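Local coordinates for protein DNA polymerase (Bacillus phage phi29, PDB 2PY5) that replicates viral DNA by protein-primed, strand-displacing synthesis with high processivity and fidelity, and proofreads it with a 3'-5' exonuclease, at residues I452-T457 with R496-I501; T17-C22 with V559-G564; H284-R289 with V345-G350. The protein carries 2 engineered substitutions. All coordinates share one frame; numbering follows the deposited sequence.

Contact 1 of 3, residues I452-T457 with R496-I501; sequences IIYCDT and RQKTYI. With EDO (1,2-ethanediol), chain U.
The YCDTD motif of the polymerase active site meets the type II turn R496–T499 through Y454 and D456, the latter a ligand of the catalytic magnesium. Y454 has CG anti to the backbone N (chi1 178°), and its hydroxyl ends at the turn, where K498 N donates to Y454 OH over 2.8 Å in a bent bond (137° at the hydrogen). Q497 CA sits at the rim of the same ring, 4.0 Å from Y454 CE1. Across the ring, Y454 CE2 lies 3.8 Å from Y500 CE2; the two ring planes are inclined at 56°, and H461 meets both rings edge-to-face.

K498 runs out from the turn, its last torsion bent, and crosses D456 at about a right angle. K498 NZ forms a salt bridge with D456 OD2 at 3.0 Å, meeting the oxygen on its syn side but tilted from the carboxylate plane. A water bridges the same two atoms, while D456 OD1 is held by the hydroxyl of T231. K498 also packs on a guanine base of the bound DNA. Carboxylate, lysine and tyrosines thus meet at the palm active site of a family B polymerase, where K498 and Y500 probably bind template-primer DNA.

Contact 2 of 3, residues T17-C22 with V559-G564; sequences TKVEDC and VQVPGG. With nucleotides of chain B.
V19, in the loop between strands 8-15 and 24-31, is the first residue of 17-22 to touch 559-564, laying its branched side chain across that of V561 at about a right angle. V19 CB is 4.0 Å from V561 CG1, and the carbonyl of V19 also faces this valine, with V19 O 3.6 Å from V561 CB. V19 is the second residue of a type I turn, K18 to D21, closed by the backbone bond from D21 N to K18 O. D21 then turns away, its carboxylate pairing with R23.

The opposing segment is the tip of the C-terminal hairpin formed by strands 551-561 and 564-573. Its type II turn, V561 to G564, is fastened at both ends by reciprocal backbone hydrogen bonds between V561 and G564, and G563 takes the third position with a positive phi (103°). The contact therefore joins the exonuclease domain to the end of the chain, where DNA and terminal protein are bound.

C22 points toward this tip and is buried there. Its SG, anti to the backbone N (chi1 177°), reaches past the valine methyl to the backbone of G564, 3.8 Å from G564 C. C22 CB lies 3.4 Å from V561 CG2, tighter than usual carbon packing; F69 and V566 also touch C22. C22 O approaches the backbone of G563, 3.7 Å from G563 CA. No direct hydrogen bond joins the segments. Instead a water accepts from C22 N (2.9 Å) and donates to P562 O (2.6 Å), with a weaker, longer bond to V19 O. Behind V561, Q560 faces the opposite way, its CG 3.5 Å from O2 of thymidine DT5 of chain B.

Contact 3 of 3, residues H284-R289 with V345-G350; sequences HIQHIR and VEYISG
The H287 ring and the branched chain of I348 lie against each other where two antiparallel strands pair. H287 CB leaves its strand beside the neighbouring backbone, 3.2 Å from S349 O, which also accepts from H287 N. With CG anti to the backbone N (chi1 -175°), H287 CG is 3.9 Å from I348 CB; I348 CG1 sits over the centre of one ring face, and I348 CB makes an off-centre CH-pi contact. ND1 lies 3.6 Å from I348 CG2 and, in the ring plane, meets a water that donates to S349 OG. At the tip, NE2 is hydrogen-bonded to D325, while W327 stacks on the ring.

The carbonyl of H287 is gripped by two donors from opposite faces of its plane: I348 N at 2.9 Å, and Q286 NE2 at 3.1 Å in a nearly straight bond (175°). The amide of Q286, also held through NE2 by G273 O and through OE1 by Y275 N, stands almost perpendicular to the Y347 ring, with Q286 CG at the ring's edge. Next to Y347, I288 CD1 presses to 3.5 Å from V345 CG1. Reciprocal backbone bonds join R289 and E346, whose side chains share a water, while the R289 guanidinium salt-bridges D325. This is antiparallel beta pairing, strand 283-294 lying between 340-356 and 324-329, probably in the TPR1 insertion of protein-primed polymerases.

How the contacts relate
None of the three contacts touches another, and all are only partly buried: contact 1 lies nearest the chain centre (about 19 Å between centres), while contacts 2 and 3 are peripheral (about 28 and 31 Å). Contacts 1 and 3 belong to different antiparallel sheets of the polymerization region and follow one another along the chain; contact 2 closes a loop around both, joining the exonuclease region to the C-terminal hairpin. Chemistry follows place. Contact 1, beside the bound DNA, relies on side-chain charge and a tyrosine hydroxyl. Contact 2 is apolar at its buried cysteine and water-bridged beside it. Contact 3 buries the largest area and alone is knit by backbone-to-backbone hydrogen bonds across its segments.

Contact 1 of 3, residues I452-T457 with R496-I501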
loop_
_atom_site.group_PDB
_atom_site.type_symbol
_atom_site.label_atom_id
_atom_site.label_comp_id
_atom_site.label_asym_id
_atom_site.label_seq_id
_atom_site.Cartn_x
_atom_site.Cartn_y
_atom_site.Cartn_z
ATOM N N ILE F 452 -16.884 -18.778 12.163
ATOM C CA ILE F 452 -15.813 -17.865 11.769
ATOM C C ILE F 452 -14.423 -18.461 11.997
ATOM O O ILE F 452 -14.088 -18.903 13.101
ATOM C CB ILE F 452 -15.933 -16.482 12.458
ATOM C CG1 ILE F 452 -14.982 -15.470 11.825
ATOM C CG2 ILE F 452 -15.678 -16.587 13.994
ATOM C CD1 ILE F 452 -15.311 -15.102 10.371
ATOM N N ILE F 453 -13.632 -18.470 10.924
ATOM C CA ILE F 453 -12.243 -18.907 10.968
ATOM C C ILE F 453 -11.289 -17.719 11.053
ATOM O O ILE F 453 -10.389 -17.688 11.904
ATOM C CB ILE F 453 -11.852 -19.711 9.694
ATOM C CG1 ILE F 453 -12.742 -20.932 9.492
ATOM C CG2 ILE F 453 -10.369 -20.161 9.768
ATOM C CD1 ILE F 453 -12.637 -21.529 8.049
ATOM N N TYR F 454 -11.492 -16.743 10.163
ATOM C CA TYR F 454 -10.460 -15.756 9.851
ATOM C C TYR F 454 -11.079 -14.532 9.215
ATOM O O TYR F 454 -12.001 -14.664 8.424
ATOM C CB TYR F 454 -9.476 -16.407 8.868
ATOM C CG TYR F 454 -8.348 -15.546 8.360
ATOM C CD1 TYR F 454 -7.307 -15.176 9.183
ATOM C CD2 TYR F 454 -8.332 -15.075 7.050
ATOM C CE1 TYR F 454 -6.264 -14.377 8.727
ATOM C CE2 TYR F 454 -7.280 -14.301 6.580
ATOM C CZ TYR F 454 -6.259 -13.948 7.410
ATOM O OH TYR F 454 -5.215 -13.151 6.962
ATOM N N CYS F 455 -10.571 -13.359 9.571
ATOM C CA CYS F 455 -10.924 -12.106 8.908
ATOM C C CYS F 455 -9.664 -11.434 8.408
ATOM O O CYS F 455 -8.648 -11.435 9.100
ATOM C CB CYS F 455 -11.564 -11.142 9.904
ATOM S SG CYS F 455 -13.074 -11.741 10.683
ATOM N N ASP F 456 -9.752 -10.817 7.238
ATOM C CA ASP F 456 -8.703 -9.905 6.803
ATOM C C ASP F 456 -9.265 -8.726 6.037
ATOM O O ASP F 456 -9.472 -8.806 4.823
ATOM C CB ASP F 456 -7.646 -10.590 5.953
ATOM C CG ASP F 456 -6.488 -9.642 5.602
ATOM O OD1 ASP F 456 -6.415 -8.539 6.215
ATOM O OD2 ASP F 456 -5.648 -9.983 4.735
ATOM N N THR F 457 -9.506 -7.648 6.779
ATOM C CA THR F 457 -9.820 -6.323 6.255
ATOM C C THR F 457 -11.198 -6.240 5.666
ATOM O O THR F 457 -12.053 -5.583 6.247
ATOM C CB THR F 457 -8.752 -5.798 5.279
ATOM O OG1 THR F 457 -7.496 -5.790 5.944
ATOM C CG2 THR F 457 -9.082 -4.358 4.829
ATOM N N ARG F 496 -1.239 -18.495 10.898
ATOM C CA ARG F 496 -1.174 -17.170 11.531
ATOM C C ARG F 496 -2.003 -16.196 10.720
ATOM O O ARG F 496 -2.450 -16.521 9.608
ATOM C CB ARG F 496 0.275 -16.661 11.539
ATOM C CG ARG F 496 1.292 -17.566 12.199
ATOM C CD ARG F 496 1.174 -17.472 13.702
ATOM N NE ARG F 496 2.243 -18.187 14.388
ATOM C CZ ARG F 496 2.171 -19.443 14.817
ATOM N NH1 ARG F 496 1.076 -20.166 14.632
ATOM N NH2 ARG F 496 3.208 -19.989 15.442
ATOM N N GLN F 497 -2.174 -14.983 11.247
ATOM C CA GLN F 497 -2.704 -13.876 10.455
ATOM C C GLN F 497 -1.927 -13.806 9.144
ATOM O O GLN F 497 -0.692 -13.940 9.133
ATOM C CB GLN F 497 -2.579 -12.534 11.200
ATOM C CG GLN F 497 -3.509 -12.396 12.388
ATOM C CD GLN F 497 -3.065 -11.346 13.410
ATOM O OE1 GLN F 497 -3.895 -10.615 13.967
ATOM N NE2 GLN F 497 -1.759 -11.289 13.685
ATOM N N LYS F 498 -2.654 -13.634 8.041
ATOM C CA LYS F 498 -2.071 -13.499 6.707
ATOM C C LYS F 498 -1.230 -14.687 6.257
ATOM O O LYS F 498 -0.424 -14.539 5.351
ATOM C CB LYS F 498 -1.258 -12.197 6.600
ATOM C CG LYS F 498 -2.121 -10.959 6.811
ATOM C CD LYS F 498 -1.368 -9.689 6.553
ATOM C CE LYS F 498 -2.255 -8.479 6.778
ATOM N NZ LYS F 498 -3.389 -8.390 5.809
ATOM N N THR F 499 -1.436 -15.858 6.863
ATOM C CA THR F 499 -0.616 -17.033 6.588
ATOM C C THR F 499 -1.501 -18.285 6.536
ATOM O O THR F 499 -1.785 -18.894 7.564
ATOM C CB THR F 499 0.484 -17.219 7.649
ATOM O OG1 THR F 499 1.206 -15.983 7.803
ATOM C CG2 THR F 499 1.456 -18.317 7.260
ATOM N N TYR F 500 -1.955 -18.633 5.337
ATOM C CA TYR F 500 -2.852 -19.762 5.158
ATOM C C TYR F 500 -2.760 -20.324 3.739
ATOM O O TYR F 500 -2.230 -19.686 2.836
ATOM C CB TYR F 500 -4.305 -19.360 5.475
ATOM C CG TYR F 500 -4.912 -18.371 4.517
ATOM C CD1 TYR F 500 -5.590 -18.821 3.413
ATOM C CD2 TYR F 500 -4.809 -16.998 4.714
ATOM C CE1 TYR F 500 -6.168 -17.954 2.520
ATOM C CE2 TYR F 500 -5.388 -16.119 3.800
ATOM C CZ TYR F 500 -6.062 -16.626 2.715
ATOM O OH TYR F 500 -6.671 -15.816 1.762
ATOM N N ILE F 501 -3.267 -21.542 3.581
ATOM C CA ILE F 501 -3.413 -22.174 2.279
ATOM C C ILE F 501 -4.838 -22.684 2.142
ATOM O O ILE F 501 -5.502 -22.994 3.142
ATOM C CB ILE F 501 -2.404 -23.333 2.038
ATOM C CG1 ILE F 501 -2.503 -24.431 3.111
ATOM C CG2 ILE F 501 -0.980 -22.792 1.987
ATOM C CD1 ILE F 501 -1.511 -25.570 2.949
HETATM C C1 EDO U . -7.716 -7.385 2.161
HETATM O O1 EDO U . -6.709 -6.501 1.657
HETATM C C2 EDO U . -7.969 -8.539 1.191
HETATM O O2 EDO U . -8.305 -9.761 1.878
HETATM O O HOH W 1 -3.975 -8.456 3.195
#

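Contact 2 of 3, residues T17-C22 with V559-G564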
loop_
_atom_site.group_PDB
_atom_site.type_symbol
_atom_site.label_atom_id
_atom_site.label_comp_id
_atom_site.label_asym_id
_atom_site.label_seq_id
_atom_site.Cartn_x
_atom_site.Cartn_y
_atom_site.Cartn_z
ATOM N N THR F 17 25.440 -8.409 -8.041
ATOM C CA THR F 17 24.781 -8.896 -6.834
ATOM C C THR F 17 25.768 -9.390 -5.785
ATOM O O THR F 17 25.417 -10.185 -4.925
ATOM C CB THR F 17 23.751 -9.980 -7.197
ATOM O OG1 THR F 17 24.412 -11.159 -7.661
ATOM C CG2 THR F 17 22.797 -9.452 -8.284
ATOM N N LYS F 18 26.992 -8.875 -5.849
ATOM C CA LYS F 18 28.050 -9.215 -4.900
ATOM C C LYS F 18 28.250 -8.054 -3.935
ATOM O O LYS F 18 28.487 -6.926 -4.365
ATOM C CB LYS F 18 29.350 -9.447 -5.645
ATOM C CG LYS F 18 29.302 -10.529 -6.701
ATOM C CD LYS F 18 30.554 -10.435 -7.562
ATOM C CE LYS F 18 30.699 -11.605 -8.511
ATOM N NZ LYS F 18 32.017 -11.563 -9.221
ATOM N N VAL F 19 28.161 -8.321 -2.632
ATOM C CA VAL F 19 28.369 -7.259 -1.628
ATOM C C VAL F 19 29.738 -6.567 -1.766
ATOM O O VAL F 19 29.871 -5.375 -1.462
ATOM C CB VAL F 19 28.153 -7.770 -0.179
ATOM C CG1 VAL F 19 26.702 -8.172 0.025
ATOM C CG2 VAL F 19 29.076 -8.928 0.146
ATOM N N GLU F 20 30.739 -7.298 -2.268
ATOM C CA GLU F 20 32.102 -6.756 -2.440
ATOM C C GLU F 20 32.293 -6.106 -3.807
ATOM O O GLU F 20 33.350 -5.540 -4.080
ATOM C CB GLU F 20 33.178 -7.844 -2.263
ATOM C CG GLU F 20 32.689 -9.133 -1.669
ATOM C CD GLU F 20 31.950 -9.990 -2.684
ATOM O OE1 GLU F 20 30.750 -10.233 -2.485
ATOM O OE2 GLU F 20 32.574 -10.406 -3.688
ATOM N N ASP F 21 31.281 -6.173 -4.668
ATOM C CA ASP F 21 31.420 -5.656 -6.024
ATOM C C ASP F 21 30.055 -5.339 -6.617
ATOM O O ASP F 21 29.525 -6.067 -7.472
ATOM C CB ASP F 21 32.167 -6.662 -6.891
ATOM C CG ASP F 21 32.482 -6.132 -8.262
ATOM O OD1 ASP F 21 32.918 -6.942 -9.098
ATOM O OD2 ASP F 21 32.286 -4.923 -8.511
ATOM N N CYS F 22 29.488 -4.251 -6.116
ATOM C CA CYS F 22 28.137 -3.839 -6.426
ATOM C C CYS F 22 28.156 -2.634 -7.346
ATOM O O CYS F 22 28.639 -1.557 -6.970
ATOM C CB CYS F 22 27.418 -3.511 -5.127
ATOM S SG CYS F 22 25.762 -2.899 -5.303
ATOM N N VAL F 559 20.705 -4.653 1.267
ATOM C CA VAL F 559 21.807 -4.220 2.099
ATOM C C VAL F 559 22.535 -3.095 1.361
ATOM O O VAL F 559 22.887 -3.253 0.190
ATOM C CB VAL F 559 22.794 -5.391 2.358
ATOM C CG1 VAL F 559 23.972 -4.935 3.211
ATOM C CG2 VAL F 559 22.050 -6.565 2.996
ATOM N N GLN F 560 22.765 -1.964 2.035
ATOM C CA GLN F 560 23.609 -0.911 1.471
ATOM C C GLN F 560 25.072 -1.328 1.576
ATOM O O GLN F 560 25.576 -1.639 2.668
ATOM C CB GLN F 560 23.455 0.435 2.180
ATOM C CG GLN F 560 22.031 1.012 2.211
ATOM C CD GLN F 560 21.515 1.576 0.878
ATOM O OE1 GLN F 560 20.307 1.828 0.736
ATOM N NE2 GLN F 560 22.377 1.757 -0.075
ATOM N N VAL F 561 25.733 -1.318 0.428
ATOM C CA VAL F 561 27.150 -1.596 0.293
ATOM C C VAL F 561 27.807 -0.481 -0.551
ATOM O O VAL F 561 27.103 0.354 -1.131
ATOM C CB VAL F 561 27.354 -2.979 -0.386
ATOM C CG1 VAL F 561 26.701 -4.076 0.437
ATOM C CG2 VAL F 561 26.763 -2.961 -1.816
ATOM N N PRO F 562 29.150 -0.439 -0.620
ATOM C CA PRO F 562 29.770 0.535 -1.508
ATOM C C PRO F 562 29.246 0.364 -2.949
ATOM O O PRO F 562 29.284 -0.734 -3.506
ATOM C CB PRO F 562 31.273 0.225 -1.379
ATOM C CG PRO F 562 31.379 -0.420 -0.046
ATOM C CD PRO F 562 30.155 -1.229 0.112
ATOM N N GLY F 563 28.711 1.437 -3.501
ATOM C CA GLY F 563 28.183 1.433 -4.860
ATOM C C GLY F 563 26.681 1.376 -4.988
ATOM O O GLY F 563 26.121 1.877 -5.951
ATOM N N GLY F 564 25.996 0.762 -4.030
ATOM C CA GLY F 564 24.566 0.667 -4.105
ATOM C C GLY F 564 23.971 -0.323 -3.138
ATOM O O GLY F 564 24.442 -0.465 -2.015
ATOM P P DT B 5 16.056 3.681 9.765
ATOM O OP1 DT B 5 15.622 3.140 11.081
ATOM O OP2 DT B 5 16.354 5.123 9.612
ATOM O "O5'" DT B 5 17.388 2.916 9.311
ATOM C "C5'" DT B 5 17.475 1.504 9.398
ATOM C "C4'" DT B 5 18.521 0.980 8.434
ATOM O "O4'" DT B 5 18.061 1.115 7.067
ATOM C "C3'" DT B 5 19.864 1.695 8.466
ATOM O "O3'" DT B 5 20.892 0.744 8.235
ATOM C "C2'" DT B 5 19.771 2.710 7.328
ATOM C "C1'" DT B 5 18.970 1.910 6.318
ATOM N N1 DT B 5 18.107 2.698 5.393
ATOM C C2 DT B 5 18.153 2.442 4.038
ATOM O O2 DT B 5 18.867 1.595 3.484
ATOM N N3 DT B 5 17.278 3.225 3.319
ATOM C C4 DT B 5 16.416 4.197 3.793
ATOM O O4 DT B 5 15.675 4.812 3.031
ATOM C C5 DT B 5 16.414 4.399 5.214
ATOM C C7 DT B 5 15.525 5.418 5.848
ATOM C C6 DT B 5 17.253 3.646 5.946
HETATM O O HOH W 2 30.605 -2.943 -3.761
#

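Contact 3 of 3, residues H284-R289 with V345-G350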
loop_
_atom_site.group_PDB
_atom_site.type_symbol
_atom_site.label_atom_id
_atom_site.label_comp_id
_atom_site.label_asym_id
_atom_site.label_seq_id
_atom_site.Cartn_x
_atom_site.Cartn_y
_atom_site.Cartn_z
ATOM N N HIS F 284 -17.693 11.201 17.493
ATOM C CA HIS F 284 -16.672 11.651 18.415
ATOM C C HIS F 284 -15.516 10.677 18.512
ATOM O O HIS F 284 -15.633 9.533 18.106
ATOM C CB HIS F 284 -17.239 11.959 19.815
ATOM C CG HIS F 284 -17.592 10.756 20.650
ATOM N ND1 HIS F 284 -18.770 10.062 20.509
ATOM C CD2 HIS F 284 -16.947 10.189 21.702
ATOM C CE1 HIS F 284 -18.810 9.075 21.398
ATOM N NE2 HIS F 284 -17.713 9.132 22.133
ATOM N N ILE F 285 -14.423 11.185 19.056
ATOM C CA ILE F 285 -13.250 10.383 19.449
ATOM C C ILE F 285 -13.138 10.583 20.950
ATOM O O ILE F 285 -13.132 11.711 21.425
ATOM C CB ILE F 285 -11.978 10.828 18.695
ATOM C CG1 ILE F 285 -12.073 10.441 17.216
ATOM C CG2 ILE F 285 -10.705 10.169 19.324
ATOM C CD1 ILE F 285 -10.998 11.067 16.317
ATOM N N GLN F 286 -13.069 9.468 21.677
ATOM C CA GLN F 286 -13.031 9.464 23.154
ATOM C C GLN F 286 -11.668 8.942 23.593
ATOM O O GLN F 286 -11.270 7.860 23.173
ATOM C CB GLN F 286 -14.136 8.566 23.700
ATOM C CG GLN F 286 -14.209 8.453 25.223
ATOM C CD GLN F 286 -14.711 9.732 25.886
ATOM O OE1 GLN F 286 -15.881 10.135 25.699
ATOM N NE2 GLN F 286 -13.852 10.360 26.690
ATOM N N HIS F 287 -10.974 9.712 24.423
ATOM C CA HIS F 287 -9.799 9.232 25.152
ATOM C C HIS F 287 -10.315 8.549 26.411
ATOM O O HIS F 287 -10.994 9.182 27.240
ATOM C CB HIS F 287 -8.867 10.390 25.504
ATOM C CG HIS F 287 -7.572 9.978 26.160
ATOM N ND1 HIS F 287 -6.738 10.889 26.774
ATOM C CD2 HIS F 287 -6.974 8.767 26.304
ATOM C CE1 HIS F 287 -5.681 10.259 27.264
ATOM N NE2 HIS F 287 -5.794 8.976 26.982
ATOM N N ILE F 288 -9.971 7.270 26.562
ATOM C CA ILE F 288 -10.462 6.423 27.650
ATOM C C ILE F 288 -9.282 5.624 28.173
ATOM O O ILE F 288 -8.449 5.192 27.385
ATOM C CB ILE F 288 -11.610 5.471 27.160
ATOM C CG1 ILE F 288 -12.088 4.527 28.266
ATOM C CG2 ILE F 288 -11.195 4.679 25.906
ATOM C CD1 ILE F 288 -13.395 3.816 27.927
ATOM N N ARG F 289 -9.226 5.437 29.494
ATOM C CA ARG F 289 -8.293 4.510 30.112
ATOM C C ARG F 289 -9.143 3.442 30.758
ATOM O O ARG F 289 -10.151 3.753 31.378
ATOM C CB ARG F 289 -7.430 5.204 31.157
ATOM C CG ARG F 289 -6.345 6.096 30.565
ATOM C CD ARG F 289 -5.627 6.899 31.608
ATOM N NE ARG F 289 -4.771 6.058 32.449
ATOM C CZ ARG F 289 -3.540 5.658 32.122
ATOM N NH1 ARG F 289 -2.982 6.011 30.972
ATOM N NH2 ARG F 289 -2.856 4.915 32.960
ATOM N N VAL F 345 -12.875 2.192 34.385
ATOM C CA VAL F 345 -12.978 3.072 33.217
ATOM C C VAL F 345 -12.856 4.523 33.642
ATOM O O VAL F 345 -13.523 4.974 34.577
ATOM C CB VAL F 345 -14.299 2.862 32.470
ATOM C CG1 VAL F 345 -14.409 3.783 31.273
ATOM C CG2 VAL F 345 -14.428 1.403 32.021
ATOM N N GLU F 346 -11.965 5.245 32.965
ATOM C CA GLU F 346 -11.805 6.666 33.170
ATOM C C GLU F 346 -11.987 7.327 31.817
ATOM O O GLU F 346 -11.241 7.048 30.893
ATOM C CB GLU F 346 -10.431 6.972 33.784
ATOM C CG GLU F 346 -10.221 6.295 35.139
ATOM C CD GLU F 346 -8.972 6.736 35.875
ATOM O OE1 GLU F 346 -7.926 6.923 35.228
ATOM O OE2 GLU F 346 -9.038 6.864 37.118
ATOM N N TYR F 347 -13.034 8.142 31.685
ATOM C CA TYR F 347 -13.242 8.939 30.477
ATOM C C TYR F 347 -12.479 10.240 30.631
ATOM O O TYR F 347 -12.785 11.057 31.497
ATOM C CB TYR F 347 -14.734 9.209 30.269
ATOM C CG TYR F 347 -15.520 7.982 29.907
ATOM C CD1 TYR F 347 -16.212 7.256 30.871
ATOM C CD2 TYR F 347 -15.579 7.553 28.596
ATOM C CE1 TYR F 347 -16.941 6.116 30.521
ATOM C CE2 TYR F 347 -16.298 6.432 28.234
ATOM C CZ TYR F 347 -16.977 5.713 29.195
ATOM O OH TYR F 347 -17.687 4.592 28.785
ATOM N N ILE F 348 -11.464 10.438 29.790
ATOM C CA ILE F 348 -10.496 11.511 30.018
ATOM C C ILE F 348 -10.925 12.806 29.332
ATOM O O ILE F 348 -11.102 13.847 29.965
ATOM C CB ILE F 348 -9.073 11.095 29.551
ATOM C CG1 ILE F 348 -8.641 9.741 30.181
ATOM C CG2 ILE F 348 -8.066 12.187 29.911
ATOM C CD1 ILE F 348 -8.572 9.721 31.695
ATOM N N SER F 349 -11.080 12.722 28.019
ATOM C CA SER F 349 -11.408 13.867 27.179
ATOM C C SER F 349 -11.719 13.344 25.782
ATOM O O SER F 349 -11.597 12.152 25.512
ATOM C CB SER F 349 -10.224 14.836 27.120
ATOM O OG SER F 349 -9.237 14.414 26.188
ATOM N N GLY F 350 -12.076 14.247 24.873
ATOM C CA GLY F 350 -12.214 13.855 23.489
ATOM C C GLY F 350 -12.510 15.014 22.561
ATOM O O GLY F 350 -12.378 16.178 22.938
HETATM O O HOH W 3 -6.820 13.636 27.006
HETATM O O HOH W 4 -6.358 4.894 34.662
#